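Local coordinates for putative cell adhesion protein (Bacteroides fragilis, PDB 4H40), which probably serves as a fimbrillin-like subunit of a Bacteroides pilus and takes part in cell adhesion, at residues T37-G40 / E41-K44; E93-D96 / N97-I101. All coordinates share one frame; numbering follows the deposited sequence.

Contact 1: T37-G40 / E41-K44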
loop_
_atom_site.group_PDB
_atom_site.type_symbol
_atom_site.label_atom_id
_atom_site.label_comp_id
_atom_site.label_asym_id
_atom_site.label_seq_id
_atom_site.Cartn_x
_atom_site.Cartn_y
_atom_site.Cartn_z
ATOM N N THR B 37 15.064 -22.129 -17.417
ATOM C CA THR B 37 15.877 -21.039 -17.920
ATOM C C THR B 37 16.406 -21.528 -19.276
ATOM O O THR B 37 17.093 -22.555 -19.277
ATOM C CB THR B 37 16.965 -20.685 -16.902
ATOM N N PRO B 38 16.063 -20.930 -20.453
ATOM C CA PRO B 38 15.229 -19.740 -20.714
ATOM C C PRO B 38 13.721 -20.056 -20.726
ATOM O O PRO B 38 13.275 -21.149 -21.095
ATOM C CB PRO B 38 15.738 -19.263 -22.078
ATOM C CG PRO B 38 16.193 -20.511 -22.777
ATOM C CD PRO B 38 16.587 -21.502 -21.712
ATOM N N ASP B 39 12.952 -19.061 -20.287
ATOM C CA ASP B 39 11.503 -19.014 -20.123
ATOM C C ASP B 39 10.820 -18.701 -21.469
ATOM O O ASP B 39 11.081 -17.658 -22.073
ATOM C CB ASP B 39 11.215 -17.912 -19.077
ATOM C CG ASP B 39 9.842 -17.823 -18.453
ATOM O OD1 ASP B 39 8.859 -18.212 -19.117
ATOM O OD2 ASP B 39 9.732 -17.241 -17.351
ATOM N N GLY B 40 9.967 -19.607 -21.930
ATOM C CA GLY B 40 9.227 -19.414 -23.174
ATOM C C GLY B 40 7.761 -19.089 -22.961
ATOM O O GLY B 40 7.024 -18.836 -23.916
ATOM N N GLU B 41 7.339 -19.075 -21.696
ATOM C CA GLU B 41 5.943 -18.882 -21.311
ATOM C C GLU B 41 5.576 -17.471 -20.824
ATOM O O GLU B 41 4.408 -17.104 -20.924
ATOM C CB GLU B 41 5.571 -19.897 -20.218
ATOM C CG GLU B 41 5.482 -21.331 -20.717
ATOM C CD GLU B 41 4.377 -21.616 -21.718
ATOM O OE1 GLU B 41 3.187 -21.435 -21.366
ATOM O OE2 GLU B 41 4.706 -22.031 -22.854
ATOM N N THR B 42 6.525 -16.712 -20.257
ATOM C CA THR B 42 6.258 -15.388 -19.700
ATOM C C THR B 42 5.762 -14.399 -20.773
ATOM O O THR B 42 4.812 -13.645 -20.518
ATOM C CB THR B 42 7.517 -14.892 -18.979
ATOM O OG1 THR B 42 7.664 -15.641 -17.774
ATOM C CG2 THR B 42 7.478 -13.410 -18.642
ATOM N N LEU B 43 6.374 -14.434 -21.968
ATOM C CA LEU B 43 6.070 -13.493 -23.040
ATOM C C LEU B 43 5.178 -14.048 -24.148
ATOM O O LEU B 43 4.893 -13.310 -25.099
ATOM C CB LEU B 43 7.387 -13.001 -23.676
ATOM C CG LEU B 43 8.452 -12.411 -22.773
ATOM C CD1 LEU B 43 9.625 -11.970 -23.586
ATOM C CD2 LEU B 43 7.905 -11.279 -21.929
ATOM N N LYS B 44 4.740 -15.317 -24.054
ATOM C CA LYS B 44 3.947 -15.934 -25.128
ATOM C C LYS B 44 2.724 -15.072 -25.530
ATOM O O LYS B 44 2.583 -14.789 -26.724
ATOM C CB LYS B 44 3.551 -17.414 -24.854
ATOM C CG LYS B 44 2.704 -17.700 -23.619
ATOM C CD LYS B 44 2.082 -19.099 -23.683
ATOM C CE LYS B 44 0.968 -19.287 -22.679
ATOM N NZ LYS B 44 0.277 -20.592 -22.868
#
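Asp39 reaches across Gly40 with its carboxylate and grips Glu41 and Thr42 beyond it; the Glu41 bond closes an Asx turn and the Thr42 bond extends it. Two backbone N-H groups bonded to one side-chain oxygen define it. Asp39 OD1 accepts from Glu41 N at 3.1 Å, a donor lying nearly on the line of the C-O bond. The same oxygen, Asp39 OD1, takes a second bond from Thr42 N at 3.0 Å, and this donor stands about 40° above the carboxylate plane. A first torsion of -166° sets CG of Asp39 opposite the backbone N and beside the carbonyl carbon; the carboxylate thus leans forward along the chain, where both N-H groups converge on one oxygen.

A side-chain hydrogen bond adds the third grip: Thr42 OG1 donates to Asp39 OD2 at 2.6 Å, also from above the carboxylate plane. The two side chains cross at about a right angle. With both oxygens engaged, rotation about CB-CG is probably restrained.

Charge pairing is looser. Within 41-44, the exposed Lys44 and Glu41 form a salt bridge, Lys44 NZ to Glu41 OE1 at 3.4 Å, long enough that its hydrogen bond is weak.

The turn belongs to the loop between strands 23-24 and 56-62. Backbone bonds from Asp39 to Arg146 and Thr148, with Gln149 NE2 bonded to Gly40 O, fasten it to the segment connecting strands 141-142 and 153-157.

Contact 2: E93-D96 / N97-I101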
loop_
_atom_site.group_PDB
_atom_site.type_symbol
_atom_site.label_atom_id
_atom_site.label_comp_id
_atom_site.label_asym_id
_atom_site.label_seq_id
_atom_site.Cartn_x
_atom_site.Cartn_y
_atom_site.Cartn_z
ATOM N N GLU B 93 25.419 7.856 -36.564
ATOM C CA GLU B 93 26.561 8.033 -35.672
ATOM C C GLU B 93 26.030 8.600 -34.375
ATOM O O GLU B 93 25.209 9.525 -34.401
ATOM C CB GLU B 93 27.638 8.924 -36.302
ATOM C CG GLU B 93 28.381 8.265 -37.457
ATOM C CD GLU B 93 29.166 7.003 -37.144
ATOM O OE1 GLU B 93 29.758 6.906 -36.044
ATOM O OE2 GLU B 93 29.208 6.112 -38.022
ATOM N N VAL B 94 26.417 7.993 -33.244
ATOM C CA VAL B 94 25.896 8.420 -31.945
ATOM C C VAL B 94 27.012 8.755 -30.956
ATOM O O VAL B 94 28.178 8.388 -31.166
ATOM C CB VAL B 94 24.920 7.379 -31.326
ATOM C CG1 VAL B 94 23.617 7.286 -32.120
ATOM C CG2 VAL B 94 25.576 6.007 -31.156
ATOM N N ASP B 95 26.621 9.447 -29.864
ATOM C CA ASP B 95 27.491 9.749 -28.736
ATOM C C ASP B 95 27.477 8.514 -27.801
ATOM O O ASP B 95 26.755 7.546 -28.077
ATOM C CB ASP B 95 27.052 11.059 -28.022
ATOM C CG ASP B 95 25.701 11.077 -27.296
ATOM O OD1 ASP B 95 25.040 10.016 -27.228
ATOM O OD2 ASP B 95 25.314 12.154 -26.783
ATOM N N ASP B 96 28.228 8.543 -26.690
ATOM C CA ASP B 96 28.283 7.401 -25.771
ATOM C C ASP B 96 26.925 7.118 -25.087
ATOM O O ASP B 96 26.711 6.004 -24.611
ATOM C CB ASP B 96 29.410 7.581 -24.732
ATOM C CG ASP B 96 30.822 7.387 -25.277
ATOM O OD1 ASP B 96 30.966 7.099 -26.501
ATOM O OD2 ASP B 96 31.785 7.484 -24.479
ATOM N N ASN B 97 25.991 8.082 -25.113
ATOM C CA ASN B 97 24.667 7.928 -24.514
ATOM C C ASN B 97 23.616 7.457 -25.525
ATOM O O ASN B 97 22.466 7.250 -25.147
ATOM C CB ASN B 97 24.239 9.237 -23.856
ATOM C CG ASN B 97 25.054 9.563 -22.626
ATOM O OD1 ASN B 97 25.714 10.607 -22.555
ATOM N ND2 ASN B 97 25.077 8.653 -21.646
ATOM N N GLY B 98 24.016 7.285 -26.780
ATOM C CA GLY B 98 23.146 6.824 -27.853
ATOM C C GLY B 98 22.352 7.878 -28.600
ATOM O O GLY B 98 21.456 7.532 -29.369
ATOM N N ALA B 99 22.658 9.162 -28.390
ATOM C CA ALA B 99 21.979 10.255 -29.099
ATOM C C ALA B 99 22.663 10.494 -30.449
ATOM O O ALA B 99 23.902 10.455 -30.493
ATOM C CB ALA B 99 22.017 11.518 -28.259
ATOM N N VAL B 100 21.893 10.742 -31.549
ATOM C CA VAL B 100 22.534 10.966 -32.862
ATOM C C VAL B 100 23.343 12.277 -32.839
ATOM O O VAL B 100 22.882 13.296 -32.308
ATOM C CB VAL B 100 21.613 10.872 -34.118
ATOM C CG1 VAL B 100 20.850 9.544 -34.152
ATOM C CG2 VAL B 100 20.648 12.048 -34.231
ATOM N N ILE B 101 24.582 12.204 -33.362
ATOM C CA ILE B 101 25.517 13.336 -33.427
ATOM C C ILE B 101 25.747 13.779 -34.881
ATOM O O ILE B 101 26.079 14.949 -35.093
ATOM C CB ILE B 101 26.861 13.088 -32.677
ATOM C CG1 ILE B 101 27.494 11.718 -33.047
ATOM C CG2 ILE B 101 26.664 13.258 -31.158
ATOM C CD1 ILE B 101 28.927 11.460 -32.543
#
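Asp95 holds CG between its backbone N and carbonyl carbon (chi1 66°), which carries OD1 over the turn toward Asn97 and Ala99; Ile101 adopts the comparable first torsion (chi1 48°) and lays CG1 and CD1 against the backbone of Glu93 and Val94. Both lie on a beta hairpin whose strands, 88-94 and 100-102, are joined by a type I turn from Asp95 to Gly98 followed by a G1 bulge. Two bonds identify the bulge: Gly98 N to Asp95 O at 3.0 Å closes the turn, and Asp95 N to Ala99 O, also 3.0 Å, lies in the carbonyl plane. Gly98 has the positive phi (87°) expected at this position.

Asp95 OD1 adds side-chain bonds to the turn: one from Ala99 N at 2.8 Å, met from above the carboxylate plane, and a weak one from Asn97 N, so one oxygen links two N-H groups of the turn and bulge.

Beyond the bulge, Val94 and Val100 form an antiparallel non-hydrogen-bonded pair. Their side chains diverge, although the CG1 atoms of Val94 and Val100 still approach to 4.1 Å; Val94 rests on Thr56, Arg58 and Ala75, while Val100 meets Thr56 and Leu77. Gly98 O also bonds Thr56 OG1, tying the turn to strand 56-62. The ladder continues with a nearly straight bond from Ile101 N to Glu93 O at 2.9 Å. Ile101 CG2 packs on Asp95 CB at 3.8 Å, and Ile101 CD1 lies 3.4 Å from Val94 O.

From the N terminus, the chain passes strand 23-24 and reaches contact 1, a local turn at residues 37-44 in the long loop before strand 56-62. Strand 56-62 then pairs with 74-79, which in turn pairs with 88-94, and contact 2 closes the short hairpin loop from there into strand 100-102. The contacts lie in series: neither nests in nor crosses the other. Contacts 1 and 2 occupy opposite sides of the chain's centre, the centres of contacts 1 and 2 being about 33 Å apart and their nearest atoms about 23 Å apart. Contact 1 ties the early loop to the connection after strand 141-142, whereas contact 2 closes a hairpin whose residues also pack on 56-62.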